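Local structure of T cell receptor gamma chain (Monodelphis domestica, 7L15) at residues D68-Y73 with L82-L87; V35-S40 with D78-I83; I11-N16 with E109-I114; P46-V51 with V60-F65. The protein forms the gamma chain of a marsupial gamma mu T cell receptor, pairing with the mu chain and probably taking part in antigen recognition. All coordinates share one frame; numbering follows the deposited sequence.

Interaction 1 of 4, residues D68-Y73 with L82-L87; sequences DKVRAY and LIVSDL
Strands 70-73 and 82-84 run antiparallel, 156° between their directions and 4.7 Å apart at closest approach, as the D-E hairpin of an immunoglobulin V domain. Arg71 and Ile83 form the hydrogen-bonded pair: Ile83 N meets Arg71 O almost straight at 2.9 Å, whereas the return bond from Arg71 N to Ile83 O is longer and more bent. Beyond the regular strands the pairing persists through Ser85 N, which donates to Lys69 O at 2.9 Å. Val70, Ala72, Leu82 and Val84 share the inner face of the sheet. The side chains of Val70 and Val84 run next to each other in the same direction, with CG1 of Val70 4.0 Å from CG2 of Val84, while Leu82 CD1 reaches across to Val70 CB; Leu50 of strand 47-53 packs on Val70, Ala72 and Leu82. On the outer face Tyr73, CG set between its backbone N and carbonyl carbon (chi1 75°), crosses Ile83 obliquely and brings CE1 to 3.7 Å from CD1 of Ile83. Lys69 starts away from the other strand, but a bend at chi2 (64°) carries its ammonium group back, where it forms a salt bridge with Asp91 and NZ donates to Ser85 O at 2.8 Å, nearly along the C=O axis.

Interaction 2 of 4, residues V35-S40 with D78-I83; sequences VHWYRS and DTCRLI
Trp37 lays one face of its indole over the side chain of Leu82. Leu82 CB stands 3.7 Å from the centroid of the six-membered ring of Trp37, only 15° off the ring normal, a CH-pi contact directly above the ring centre. Farther along the same leucine, CD2 comes to 3.6 Å from CE3 of Trp37, so methylene and methyl together cover the ring, and the two side chains overlap head to tail. The indole owes its pose to CG lying anti to the carbonyl carbon and to a ring turned roughly crosswise at chi2.

Cys80 comes from another side, at the rim. With SG anti to its backbone N (chi1 -170°), the sulfur lies in the indole plane, 3.7 Å from NE1 of Trp37. This is an edge-on sulfur-aromatic contact and not a hydrogen bond; NE1 is buried without a polar partner in the model. The same sulfur packs on CG1 of Val35 at 3.9 Å, so it bridges two residues of one strand. Cys80 is distinct from the intersheet disulfide, Cys25-Cys97.

The arrangement is the tryptophan-centred core of the V-type immunoglobulin sandwich. Strand 35-40 (C) and strand 79-83 (E) belong to opposing sheets, 9.1 Å apart at closest approach and inclined by 33°. Cys25 of strand 21-28 also touches Trp37, while Leu50 and Tyr52 of strand 47-53 pack on Leu82 and Cys80, and Val70 and Ala72 of strand 70-75 flank them.

Interaction 3 of 4, residues I11-N16 with E109-I114; sequences ISITRN and EGTRLI
Four backbone hydrogen bonds tie the strands, alternating in direction as parallel pairing requires. Arg112 N donates to Ile11 O at 2.9 Å, the donor standing above the carbonyl plane, and Ile13 N returns a bond to Arg112 O. One step on, Ile114 N approaches Ile13 O at 2.8 Å nearly along the C=O axis, and Arg15 N closes the run on Ile114 O. The strand axes are only 9° apart.

Side chains fall on two faces. Toward the core, Leu113, with CG anti to its backbone N (chi1 180°), swings CD1 to 4.1 Å from CB of Ile13, while the CG1 branch of Ile13 meets CG2 of Thr111 at 4.0 Å, the two crossing obliquely. Ala21 and Leu23 of strand 21-28 close over this apolar group. On the other face Thr14 and Ile114 stand side by side; OG1 of Thr14 lies 4.1 Å from CD1 of Ile114.

Further out, Arg15 bends at chi2 and folds its guanidinium over Ile13, CG2 sitting 3.5 Å above the guanidinium plane. That group is held there by NH1 to Thr14 O and NE to Ser20 O. Thr111 OG1 is bonded to Pro10 O. Glu208, from the constant region, takes Ser12 OG and Thr14 N, linking this edge strand to the neighbouring domain.

Gly110, with its positive phi, is the last residue of the Phe-Gly-X-Gly sequence familiar from receptor J segments; this interrupts strand G (104-116), whose later part pairs in parallel with strand A', a hallmark of the V-type immunoglobulin fold.

Interaction 4 of 4, residues P46-V51 with V60-F65; sequences PERLLV and VPDPGF
Segments 46-51 and 60-65 run antiparallel for a short length before separating, as the C'-C'' hairpin of the V domain. Val51 and Val60 are the hydrogen-bonded pair, exchanging N-H and C=O both ways, and beyond the non-hydrogen-bonded Leu50-Pro61 pair Asp62 N reaches Leu49 O at 2.9 Å. A type II turn then carries Asp62 to Phe65, with Gly64 at a positive phi.

A side-on salt bridge dominates the polar side. Arg48 NE donates to Asp62 OD2 at 2.6 Å and NH2 to OD1 at 2.8 Å, each oxygen offering its syn lone pair. Guanidinium and carboxylate are nearly coplanar, 20° apart, and the paired bonds should fix the arginine's rotation. Val51 CB lies over one face of that guanidinium, toward its rim. After the turn, Phe65 folds back, and CD2 of Leu49 presses on its ring face, 3.3 Å from CZ, a tight fit. The Glu47 carboxylate meets the ring edge instead, its plane turned 77° from the ring.

Strand 34-40 lies alongside strand 47-53, where Arg48 NH1 bonds His36 ND1 and also the Thr115 carbonyl of the mu chain; strand 70-75 of the other sheet packs on Leu50 and Phe65.

In the fold
All four contacts belong to one V domain. Interaction 2 is its buried centre, an apolar meeting of opposing sheets, whereas the other three pair adjacent strands within a sheet and are only partly buried. Interactions 1 and 2 share Leu82 and strand 79-84, so one strand serves both a hairpin and the core. Leu50 of interaction 4 packs against interaction 1, and Trp37 of interaction 2 bonds through its backbone to Leu49 of interaction 4. Interactions 3 and 4 occupy the two borders of the same sheet and do not touch: the first is parallel and faces the constant region, the second is antiparallel, carries a salt bridge across its strands and bonds to the mu chain.

Interaction 1 of 4, residues D68-Y73 with L82-L87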
loop_
_atom_site.group_PDB
_atom_site.type_symbol
_atom_site.label_atom_id
_atom_site.label_comp_id
_atom_site.label_asym_id
_atom_site.label_seq_id
_atom_site.Cartn_x
_atom_site.Cartn_y
_atom_site.Cartn_z
ATOM N N ASP B 68 -30.438 5.511 2.503
ATOM C CA ASP B 68 -30.290 6.013 3.868
ATOM C C ASP B 68 -28.907 5.710 4.432
ATOM O O ASP B 68 -28.427 6.428 5.316
ATOM C CB ASP B 68 -31.337 5.390 4.789
ATOM C CG ASP B 68 -32.752 5.731 4.393
ATOM O OD1 ASP B 68 -32.972 6.214 3.261
ATOM O OD2 ASP B 68 -33.651 5.509 5.231
ATOM N N LYS B 69 -28.264 4.649 3.949
ATOM C CA LYS B 69 -26.993 4.184 4.493
ATOM C C LYS B 69 -25.794 4.790 3.766
ATOM O O LYS B 69 -24.846 5.232 4.418
ATOM C CB LYS B 69 -26.950 2.648 4.443
ATOM C CG LYS B 69 -25.705 1.996 5.044
ATOM C CD LYS B 69 -25.583 2.238 6.540
ATOM C CE LYS B 69 -24.288 1.643 7.099
ATOM N NZ LYS B 69 -24.150 1.964 8.540
ATOM N N VAL B 70 -25.814 4.823 2.432
ATOM C CA VAL B 70 -24.741 5.407 1.631
ATOM C C VAL B 70 -25.356 6.298 0.565
ATOM O O VAL B 70 -26.369 5.943 -0.045
ATOM C CB VAL B 70 -23.845 4.337 0.970
ATOM C CG1 VAL B 70 -22.983 3.683 2.003
ATOM C CG2 VAL B 70 -24.710 3.301 0.232
ATOM N N ARG B 71 -24.723 7.442 0.323
ATOM C CA ARG B 71 -25.273 8.458 -0.563
ATOM C C ARG B 71 -24.125 9.333 -1.040
ATOM O O ARG B 71 -23.345 9.825 -0.217
ATOM C CB ARG B 71 -26.334 9.296 0.172
ATOM C CG ARG B 71 -27.179 10.211 -0.707
ATOM C CD ARG B 71 -28.082 11.124 0.136
ATOM N NE ARG B 71 -27.309 12.138 0.857
ATOM C CZ ARG B 71 -26.880 13.272 0.311
ATOM N NH1 ARG B 71 -26.181 14.133 1.037
ATOM N NH2 ARG B 71 -27.145 13.541 -0.965
ATOM N N ALA B 72 -24.010 9.512 -2.353
ATOM C CA ALA B 72 -23.015 10.413 -2.922
ATOM C C ALA B 72 -23.658 11.730 -3.339
ATOM O O ALA B 72 -24.794 11.755 -3.821
ATOM C CB ALA B 72 -22.328 9.778 -4.127
ATOM N N TYR B 73 -22.921 12.828 -3.166
ATOM C CA TYR B 73 -23.386 14.144 -3.580
ATOM C C TYR B 73 -22.185 14.955 -4.070
ATOM O O TYR B 73 -21.053 14.460 -4.107
ATOM C CB TYR B 73 -24.162 14.820 -2.439
ATOM C CG TYR B 73 -23.320 15.352 -1.302
ATOM C CD1 TYR B 73 -22.603 14.499 -0.471
ATOM C CD2 TYR B 73 -23.265 16.716 -1.040
ATOM C CE1 TYR B 73 -21.830 14.999 0.577
ATOM C CE2 TYR B 73 -22.502 17.224 -0.000
ATOM C CZ TYR B 73 -21.787 16.365 0.804
ATOM O OH TYR B 73 -21.034 16.883 1.831
ATOM N N LEU B 82 -18.783 10.778 -0.588
ATOM C CA LEU B 82 -19.600 9.659 -0.140
ATOM C C LEU B 82 -19.867 9.802 1.352
ATOM O O LEU B 82 -18.926 9.904 2.148
ATOM C CB LEU B 82 -18.906 8.323 -0.427
ATOM C CG LEU B 82 -19.530 7.064 0.184
ATOM C CD1 LEU B 82 -20.857 6.739 -0.490
ATOM C CD2 LEU B 82 -18.576 5.873 0.120
ATOM N N ILE B 83 -21.137 9.791 1.736
ATOM C CA ILE B 83 -21.523 9.831 3.140
ATOM C C ILE B 83 -22.027 8.458 3.541
ATOM O O ILE B 83 -22.904 7.894 2.875
ATOM C CB ILE B 83 -22.587 10.902 3.418
ATOM C CG1 ILE B 83 -22.005 12.295 3.195
ATOM C CG2 ILE B 83 -23.110 10.753 4.849
ATOM C CD1 ILE B 83 -22.832 13.409 3.813
ATOM N N VAL B 84 -21.462 7.924 4.623
ATOM C CA VAL B 84 -21.865 6.648 5.190
ATOM C C VAL B 84 -22.468 6.952 6.554
ATOM O O VAL B 84 -21.770 7.424 7.460
ATOM C CB VAL B 84 -20.681 5.678 5.285
ATOM C CG1 VAL B 84 -21.141 4.301 5.744
ATOM C CG2 VAL B 84 -20.011 5.579 3.941
ATOM N N SER B 85 -23.769 6.721 6.691
ATOM C CA SER B 85 -24.485 7.098 7.901
ATOM C C SER B 85 -24.513 5.945 8.897
ATOM O O SER B 85 -24.247 4.786 8.555
ATOM C CB SER B 85 -25.922 7.527 7.578
ATOM O OG SER B 85 -25.952 8.473 6.528
ATOM N N ASP B 86 -24.850 6.290 10.139
ATOM C CA ASP B 86 -25.144 5.345 11.215
ATOM C C ASP B 86 -24.103 4.230 11.250
ATOM O O ASP B 86 -24.408 3.041 11.163
ATOM C CB ASP B 86 -26.563 4.778 11.079
ATOM C CG ASP B 86 -26.955 3.881 12.255
ATOM O OD1 ASP B 86 -26.869 4.342 13.415
ATOM O OD2 ASP B 86 -27.341 2.712 12.026
ATOM N N LEU B 87 -22.852 4.660 11.364
ATOM C CA LEU B 87 -21.720 3.755 11.272
ATOM C C LEU B 87 -21.831 2.621 12.281
ATOM O O LEU B 87 -22.239 2.822 13.429
ATOM C CB LEU B 87 -20.431 4.543 11.489
ATOM C CG LEU B 87 -20.185 5.466 10.293
ATOM C CD1 LEU B 87 -19.037 6.420 10.559
ATOM C CD2 LEU B 87 -19.918 4.632 9.031
#

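Interaction 2 of 4, residues V35-S40 with D78-I83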
loop_
_atom_site.group_PDB
_atom_site.type_symbol
_atom_site.label_atom_id
_atom_site.label_comp_id
_atom_site.label_asym_id
_atom_site.label_seq_id
_atom_site.Cartn_x
_atom_site.Cartn_y
_atom_site.Cartn_z
ATOM N N VAL B 35 -19.185 8.540 -11.208
ATOM C CA VAL B 35 -18.210 8.267 -10.163
ATOM C C VAL B 35 -18.713 7.061 -9.386
ATOM O O VAL B 35 -19.853 7.065 -8.902
ATOM C CB VAL B 35 -18.020 9.483 -9.247
ATOM C CG1 VAL B 35 -17.006 9.174 -8.158
ATOM C CG2 VAL B 35 -17.578 10.690 -10.069
ATOM N N HIS B 36 -17.874 6.027 -9.284
ATOM C CA HIS B 36 -18.233 4.759 -8.657
ATOM C C HIS B 36 -17.538 4.633 -7.310
ATOM O O HIS B 36 -16.394 5.057 -7.161
ATOM C CB HIS B 36 -17.840 3.577 -9.545
ATOM C CG HIS B 36 -18.343 3.681 -10.950
ATOM N ND1 HIS B 36 -19.389 2.916 -11.423
ATOM C CD2 HIS B 36 -17.942 4.456 -11.988
ATOM C CE1 HIS B 36 -19.612 3.214 -12.691
ATOM N NE2 HIS B 36 -18.746 4.145 -13.059
ATOM N N TRP B 37 -18.226 4.039 -6.335
ATOM C CA TRP B 37 -17.700 3.872 -4.980
ATOM C C TRP B 37 -17.679 2.393 -4.634
ATOM O O TRP B 37 -18.737 1.775 -4.499
ATOM C CB TRP B 37 -18.524 4.647 -3.952
ATOM C CG TRP B 37 -18.193 6.109 -3.932
ATOM C CD1 TRP B 37 -18.865 7.108 -4.563
ATOM C CD2 TRP B 37 -17.090 6.730 -3.264
ATOM N NE1 TRP B 37 -18.257 8.319 -4.320
ATOM C CE2 TRP B 37 -17.165 8.110 -3.524
ATOM C CE3 TRP B 37 -16.062 6.255 -2.457
ATOM C CZ2 TRP B 37 -16.245 9.018 -3.014
ATOM C CZ3 TRP B 37 -15.136 7.165 -1.957
ATOM C CH2 TRP B 37 -15.239 8.527 -2.235
ATOM N N TYR B 38 -16.475 1.840 -4.486
ATOM C CA TYR B 38 -16.254 0.445 -4.139
ATOM C C TYR B 38 -15.771 0.349 -2.696
ATOM O O TYR B 38 -15.182 1.289 -2.155
ATOM C CB TYR B 38 -15.205 -0.207 -5.069
ATOM C CG TYR B 38 -15.710 -0.488 -6.490
ATOM C CD1 TYR B 38 -15.795 0.521 -7.435
ATOM C CD2 TYR B 38 -16.069 -1.769 -6.872
ATOM C CE1 TYR B 38 -16.248 0.269 -8.725
ATOM C CE2 TYR B 38 -16.514 -2.036 -8.154
ATOM C CZ TYR B 38 -16.609 -1.017 -9.073
ATOM O OH TYR B 38 -17.053 -1.296 -10.347
ATOM N N ARG B 39 -16.035 -0.792 -2.072
ATOM C CA ARG B 39 -15.581 -1.063 -0.723
ATOM C C ARG B 39 -14.816 -2.370 -0.702
ATOM O O ARG B 39 -15.219 -3.353 -1.330
ATOM C CB ARG B 39 -16.733 -1.137 0.281
ATOM C CG ARG B 39 -16.269 -1.544 1.686
ATOM C CD ARG B 39 -17.378 -1.408 2.716
ATOM N NE ARG B 39 -18.497 -2.285 2.401
ATOM C CZ ARG B 39 -19.661 -2.272 3.033
ATOM N NH1 ARG B 39 -19.876 -1.422 4.033
ATOM N NH2 ARG B 39 -20.598 -3.129 2.671
ATOM N N SER B 40 -13.741 -2.385 0.070
ATOM C CA SER B 40 -12.911 -3.557 0.249
ATOM C C SER B 40 -12.820 -3.889 1.732
ATOM O O SER B 40 -12.456 -3.029 2.540
ATOM C CB SER B 40 -11.530 -3.292 -0.327
ATOM O OG SER B 40 -10.635 -4.277 0.092
ATOM N N ASP B 78 -15.811 20.600 -7.756
ATOM C CA ASP B 78 -16.277 19.459 -8.553
ATOM C C ASP B 78 -15.878 18.126 -7.917
ATOM O O ASP B 78 -15.582 17.145 -8.606
ATOM C CB ASP B 78 -15.775 19.552 -9.995
ATOM N N THR B 79 -15.884 18.093 -6.585
ATOM C CA THR B 79 -15.505 16.920 -5.808
ATOM C C THR B 79 -16.729 16.072 -5.499
ATOM O O THR B 79 -17.753 16.595 -5.051
ATOM C CB THR B 79 -14.836 17.354 -4.506
ATOM O OG1 THR B 79 -13.501 17.780 -4.782
ATOM C CG2 THR B 79 -14.815 16.224 -3.488
ATOM N N CYS B 80 -16.623 14.766 -5.735
ATOM C CA CYS B 80 -17.646 13.833 -5.295
ATOM C C CYS B 80 -17.344 13.351 -3.880
ATOM O O CYS B 80 -16.196 13.049 -3.544
ATOM C CB CYS B 80 -17.745 12.641 -6.246
ATOM S SG CYS B 80 -19.184 11.577 -5.910
ATOM N N ARG B 81 -18.386 13.284 -3.055
ATOM C CA ARG B 81 -18.274 12.894 -1.658
ATOM C C ARG B 81 -19.245 11.759 -1.360
ATOM O O ARG B 81 -20.388 11.776 -1.820
ATOM C CB ARG B 81 -18.551 14.084 -0.711
ATOM C CG ARG B 81 -17.494 15.191 -0.750
ATOM C CD ARG B 81 -17.816 16.327 0.227
ATOM N NE ARG B 81 -17.489 15.994 1.615
ATOM C CZ ARG B 81 -16.518 16.570 2.321
ATOM N NH1 ARG B 81 -16.290 16.195 3.573
ATOM N NH2 ARG B 81 -15.770 17.521 1.774
ATOM N N LEU B 82 -18.783 10.778 -0.588
ATOM C CA LEU B 82 -19.600 9.659 -0.140
ATOM C C LEU B 82 -19.867 9.802 1.352
ATOM O O LEU B 82 -18.926 9.904 2.148
ATOM C CB LEU B 82 -18.906 8.323 -0.427
ATOM C CG LEU B 82 -19.530 7.064 0.184
ATOM C CD1 LEU B 82 -20.857 6.739 -0.490
ATOM C CD2 LEU B 82 -18.576 5.873 0.120
ATOM N N ILE B 83 -21.137 9.791 1.736
ATOM C CA ILE B 83 -21.523 9.831 3.140
ATOM C C ILE B 83 -22.027 8.458 3.541
ATOM O O ILE B 83 -22.904 7.894 2.875
ATOM C CB ILE B 83 -22.587 10.902 3.418
ATOM C CG1 ILE B 83 -22.005 12.295 3.195
ATOM C CG2 ILE B 83 -23.110 10.753 4.849
ATOM C CD1 ILE B 83 -22.832 13.409 3.813
#

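Interaction 3 of 4, residues I11-N16 with E109-I114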
loop_
_atom_site.group_PDB
_atom_site.type_symbol
_atom_site.label_atom_id
_atom_site.label_comp_id
_atom_site.label_asym_id
_atom_site.label_seq_id
_atom_site.Cartn_x
_atom_site.Cartn_y
_atom_site.Cartn_z
ATOM N N ILE B 11 -6.466 10.097 4.458
ATOM C CA ILE B 11 -6.215 8.688 4.176
ATOM C C ILE B 11 -7.038 7.775 5.071
ATOM O O ILE B 11 -7.219 6.599 4.753
ATOM C CB ILE B 11 -4.715 8.383 4.306
ATOM C CG1 ILE B 11 -4.260 8.594 5.742
ATOM C CG2 ILE B 11 -3.931 9.314 3.426
ATOM C CD1 ILE B 11 -2.819 8.193 5.968
ATOM N N SER B 12 -7.558 8.281 6.187
ATOM C CA SER B 12 -8.406 7.470 7.044
ATOM C C SER B 12 -9.420 8.365 7.737
ATOM O O SER B 12 -9.241 9.583 7.844
ATOM C CB SER B 12 -7.585 6.686 8.072
ATOM O OG SER B 12 -6.926 7.573 8.963
ATOM N N ILE B 13 -10.503 7.737 8.191
ATOM C CA ILE B 13 -11.541 8.371 8.998
ATOM C C ILE B 13 -11.876 7.405 10.129
ATOM O O ILE B 13 -12.255 6.255 9.872
ATOM C CB ILE B 13 -12.800 8.691 8.165
ATOM C CG1 ILE B 13 -12.443 9.551 6.953
ATOM C CG2 ILE B 13 -13.862 9.395 9.009
ATOM C CD1 ILE B 13 -13.633 9.916 6.081
ATOM N N THR B 14 -11.715 7.854 11.371
ATOM C CA THR B 14 -12.002 7.038 12.541
ATOM C C THR B 14 -13.269 7.545 13.211
ATOM O O THR B 14 -13.459 8.753 13.376
ATOM C CB THR B 14 -10.842 7.053 13.548
ATOM O OG1 THR B 14 -9.639 6.646 12.898
ATOM C CG2 THR B 14 -11.111 6.081 14.688
ATOM N N ARG B 15 -14.144 6.616 13.585
ATOM C CA ARG B 15 -15.428 6.996 14.152
ATOM C C ARG B 15 -15.825 5.984 15.208
ATOM O O ARG B 15 -15.333 4.852 15.225
ATOM C CB ARG B 15 -16.519 7.064 13.072
ATOM C CG ARG B 15 -16.309 8.149 12.032
ATOM C CD ARG B 15 -16.649 9.534 12.607
ATOM N NE ARG B 15 -16.491 10.577 11.598
ATOM C CZ ARG B 15 -15.420 11.352 11.490
ATOM N NH1 ARG B 15 -14.413 11.211 12.344
ATOM N NH2 ARG B 15 -15.360 12.273 10.536
ATOM N N ASN B 16 -16.742 6.401 16.075
ATOM C CA ASN B 16 -17.481 5.486 16.930
ATOM C C ASN B 16 -18.805 5.138 16.262
ATOM O O ASN B 16 -19.198 5.747 15.265
ATOM C CB ASN B 16 -17.706 6.095 18.320
ATOM C CG ASN B 16 -16.411 6.233 19.108
ATOM O OD1 ASN B 16 -15.988 7.343 19.452
ATOM N ND2 ASN B 16 -15.772 5.097 19.397
ATOM N N GLU B 109 -6.865 5.792 -4.620
ATOM C CA GLU B 109 -6.026 5.061 -3.691
ATOM C C GLU B 109 -6.802 4.570 -2.467
ATOM O O GLU B 109 -6.315 3.698 -1.758
ATOM C CB GLU B 109 -4.848 5.969 -3.285
ATOM C CG GLU B 109 -3.519 5.260 -3.120
ATOM C CD GLU B 109 -2.382 6.227 -2.809
ATOM O OE1 GLU B 109 -2.274 6.654 -1.638
ATOM O OE2 GLU B 109 -1.613 6.574 -3.737
ATOM N N GLY B 110 -7.982 5.116 -2.190
ATOM C CA GLY B 110 -8.792 4.631 -1.095
ATOM C C GLY B 110 -8.623 5.373 0.217
ATOM O O GLY B 110 -7.518 5.801 0.557
ATOM N N THR B 111 -9.718 5.543 0.953
ATOM C CA THR B 111 -9.673 6.026 2.320
ATOM C C THR B 111 -10.142 4.915 3.250
ATOM O O THR B 111 -11.129 4.228 2.961
ATOM C CB THR B 111 -10.544 7.271 2.494
ATOM O OG1 THR B 111 -10.011 8.344 1.708
ATOM C CG2 THR B 111 -10.546 7.718 3.934
ATOM N N ARG B 112 -9.440 4.717 4.358
ATOM C CA ARG B 112 -9.813 3.655 5.281
ATOM C C ARG B 112 -10.779 4.196 6.330
ATOM O O ARG B 112 -10.442 5.101 7.102
ATOM C CB ARG B 112 -8.599 3.017 5.951
ATOM C CG ARG B 112 -9.003 1.905 6.943
ATOM C CD ARG B 112 -7.804 1.171 7.562
ATOM N NE ARG B 112 -7.227 0.195 6.646
ATOM C CZ ARG B 112 -7.725 -1.023 6.437
ATOM N NH1 ARG B 112 -8.827 -1.412 7.077
ATOM N NH2 ARG B 112 -7.130 -1.851 5.582
ATOM N N LEU B 113 -11.977 3.630 6.354
ATOM C CA LEU B 113 -12.965 3.930 7.370
ATOM C C LEU B 113 -12.758 2.967 8.534
ATOM O O LEU B 113 -12.760 1.747 8.348
ATOM C CB LEU B 113 -14.370 3.807 6.782
ATOM C CG LEU B 113 -15.523 4.088 7.719
ATOM C CD1 LEU B 113 -15.420 5.529 8.207
ATOM C CD2 LEU B 113 -16.857 3.835 7.005
ATOM N N ILE B 114 -12.563 3.507 9.725
ATOM C CA ILE B 114 -12.374 2.697 10.917
ATOM C C ILE B 114 -13.492 3.035 11.881
ATOM O O ILE B 114 -13.586 4.174 12.350
ATOM C CB ILE B 114 -11.006 2.940 11.565
ATOM C CG1 ILE B 114 -9.890 2.684 10.555
ATOM C CG2 ILE B 114 -10.864 2.086 12.835
ATOM C CD1 ILE B 114 -8.535 3.173 11.018
#

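Interaction 4 of 4, residues P46-V51 with V60-F65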
loop_
_atom_site.group_PDB
_atom_site.type_symbol
_atom_site.label_atom_id
_atom_site.label_comp_id
_atom_site.label_asym_id
_atom_site.label_seq_id
_atom_site.Cartn_x
_atom_site.Cartn_y
_atom_site.Cartn_z
ATOM N N PRO B 46 -14.075 -7.337 -2.936
ATOM C CA PRO B 46 -14.420 -5.921 -3.106
ATOM C C PRO B 46 -15.693 -5.815 -3.931
ATOM O O PRO B 46 -15.970 -6.653 -4.788
ATOM C CB PRO B 46 -13.210 -5.325 -3.834
ATOM C CG PRO B 46 -12.374 -6.491 -4.270
ATOM C CD PRO B 46 -12.718 -7.666 -3.394
ATOM N N GLU B 47 -16.500 -4.806 -3.637
ATOM C CA GLU B 47 -17.772 -4.693 -4.331
ATOM C C GLU B 47 -18.150 -3.230 -4.447
ATOM O O GLU B 47 -17.688 -2.377 -3.681
ATOM C CB GLU B 47 -18.883 -5.483 -3.626
ATOM C CG GLU B 47 -19.152 -5.097 -2.177
ATOM C CD GLU B 47 -20.394 -5.803 -1.600
ATOM O OE1 GLU B 47 -21.334 -6.131 -2.378
ATOM O OE2 GLU B 47 -20.425 -6.025 -0.369
ATOM N N ARG B 48 -18.989 -2.942 -5.431
ATOM C CA ARG B 48 -19.446 -1.581 -5.608
ATOM C C ARG B 48 -20.636 -1.334 -4.695
ATOM O O ARG B 48 -21.493 -2.205 -4.523
ATOM C CB ARG B 48 -19.820 -1.315 -7.062
ATOM C CG ARG B 48 -20.018 0.178 -7.318
ATOM C CD ARG B 48 -20.369 0.478 -8.767
ATOM N NE ARG B 48 -21.746 0.106 -9.062
ATOM C CZ ARG B 48 -22.322 0.252 -10.249
ATOM N NH1 ARG B 48 -21.638 0.761 -11.267
ATOM N NH2 ARG B 48 -23.583 -0.124 -10.416
ATOM N N LEU B 49 -20.650 -0.164 -4.057
ATOM C CA LEU B 49 -21.762 0.231 -3.203
ATOM C C LEU B 49 -22.795 1.070 -3.939
ATOM O O LEU B 49 -23.994 0.880 -3.729
ATOM C CB LEU B 49 -21.252 1.020 -1.991
ATOM C CG LEU B 49 -20.129 0.401 -1.154
ATOM C CD1 LEU B 49 -19.991 1.093 0.193
ATOM C CD2 LEU B 49 -20.344 -1.080 -0.954
ATOM N N LEU B 50 -22.359 1.992 -4.795
ATOM C CA LEU B 50 -23.257 2.913 -5.482
ATOM C C LEU B 50 -22.515 3.524 -6.661
ATOM O O LEU B 50 -21.288 3.458 -6.749
ATOM C CB LEU B 50 -23.775 4.018 -4.545
ATOM C CG LEU B 50 -22.860 5.139 -4.026
ATOM C CD1 LEU B 50 -22.562 6.214 -5.072
ATOM C CD2 LEU B 50 -23.485 5.793 -2.798
ATOM N N VAL B 51 -23.277 4.156 -7.548
ATOM C CA VAL B 51 -22.720 4.939 -8.639
ATOM C C VAL B 51 -23.432 6.288 -8.680
ATOM O O VAL B 51 -24.638 6.382 -8.424
ATOM C CB VAL B 51 -22.824 4.207 -9.993
ATOM C CG1 VAL B 51 -24.281 3.931 -10.354
ATOM C CG2 VAL B 51 -22.134 5.018 -11.079
ATOM N N VAL B 60 -27.102 6.492 -7.041
ATOM C CA VAL B 60 -27.842 5.243 -7.223
ATOM C C VAL B 60 -27.172 4.095 -6.473
ATOM O O VAL B 60 -26.140 3.576 -6.933
ATOM C CB VAL B 60 -27.934 4.873 -8.708
ATOM C CG1 VAL B 60 -28.824 3.654 -8.879
ATOM C CG2 VAL B 60 -28.415 6.045 -9.523
ATOM N N PRO B 61 -27.724 3.651 -5.346
ATOM C CA PRO B 61 -27.113 2.527 -4.624
ATOM C C PRO B 61 -27.347 1.199 -5.333
ATOM O O PRO B 61 -28.351 0.987 -6.011
ATOM C CB PRO B 61 -27.808 2.557 -3.255
ATOM C CG PRO B 61 -28.402 3.942 -3.139
ATOM C CD PRO B 61 -28.738 4.354 -4.543
ATOM N N ASP B 62 -26.387 0.304 -5.179
ATOM C CA ASP B 62 -26.497 -1.043 -5.704
ATOM C C ASP B 62 -27.353 -1.883 -4.763
ATOM O O ASP B 62 -27.630 -1.478 -3.636
ATOM C CB ASP B 62 -25.092 -1.609 -5.909
ATOM C CG ASP B 62 -24.452 -1.094 -7.192
ATOM O OD1 ASP B 62 -24.997 -1.375 -8.284
ATOM O OD2 ASP B 62 -23.440 -0.376 -7.110
ATOM N N PRO B 63 -27.821 -3.050 -5.205
ATOM C CA PRO B 63 -28.680 -3.857 -4.333
ATOM C C PRO B 63 -27.968 -4.225 -3.042
ATOM O O PRO B 63 -26.757 -4.459 -3.021
ATOM C CB PRO B 63 -29.007 -5.099 -5.180
ATOM C CG PRO B 63 -28.079 -5.069 -6.338
ATOM C CD PRO B 63 -27.708 -3.628 -6.557
ATOM N N GLY B 64 -28.737 -4.247 -1.955
ATOM C CA GLY B 64 -28.205 -4.466 -0.633
ATOM C C GLY B 64 -27.865 -3.202 0.120
ATOM O O GLY B 64 -27.743 -3.238 1.350
ATOM N N PHE B 65 -27.720 -2.084 -0.576
ATOM C CA PHE B 65 -27.324 -0.836 0.048
ATOM C C PHE B 65 -28.467 0.161 -0.063
ATOM O O PHE B 65 -29.034 0.350 -1.144
ATOM C CB PHE B 65 -26.034 -0.318 -0.589
ATOM C CG PHE B 65 -24.892 -1.284 -0.453
ATOM C CD1 PHE B 65 -24.117 -1.294 0.696
ATOM C CD2 PHE B 65 -24.629 -2.217 -1.444
ATOM C CE1 PHE B 65 -23.089 -2.195 0.844
ATOM C CE2 PHE B 65 -23.601 -3.130 -1.304
ATOM C CZ PHE B 65 -22.829 -3.118 -0.159
#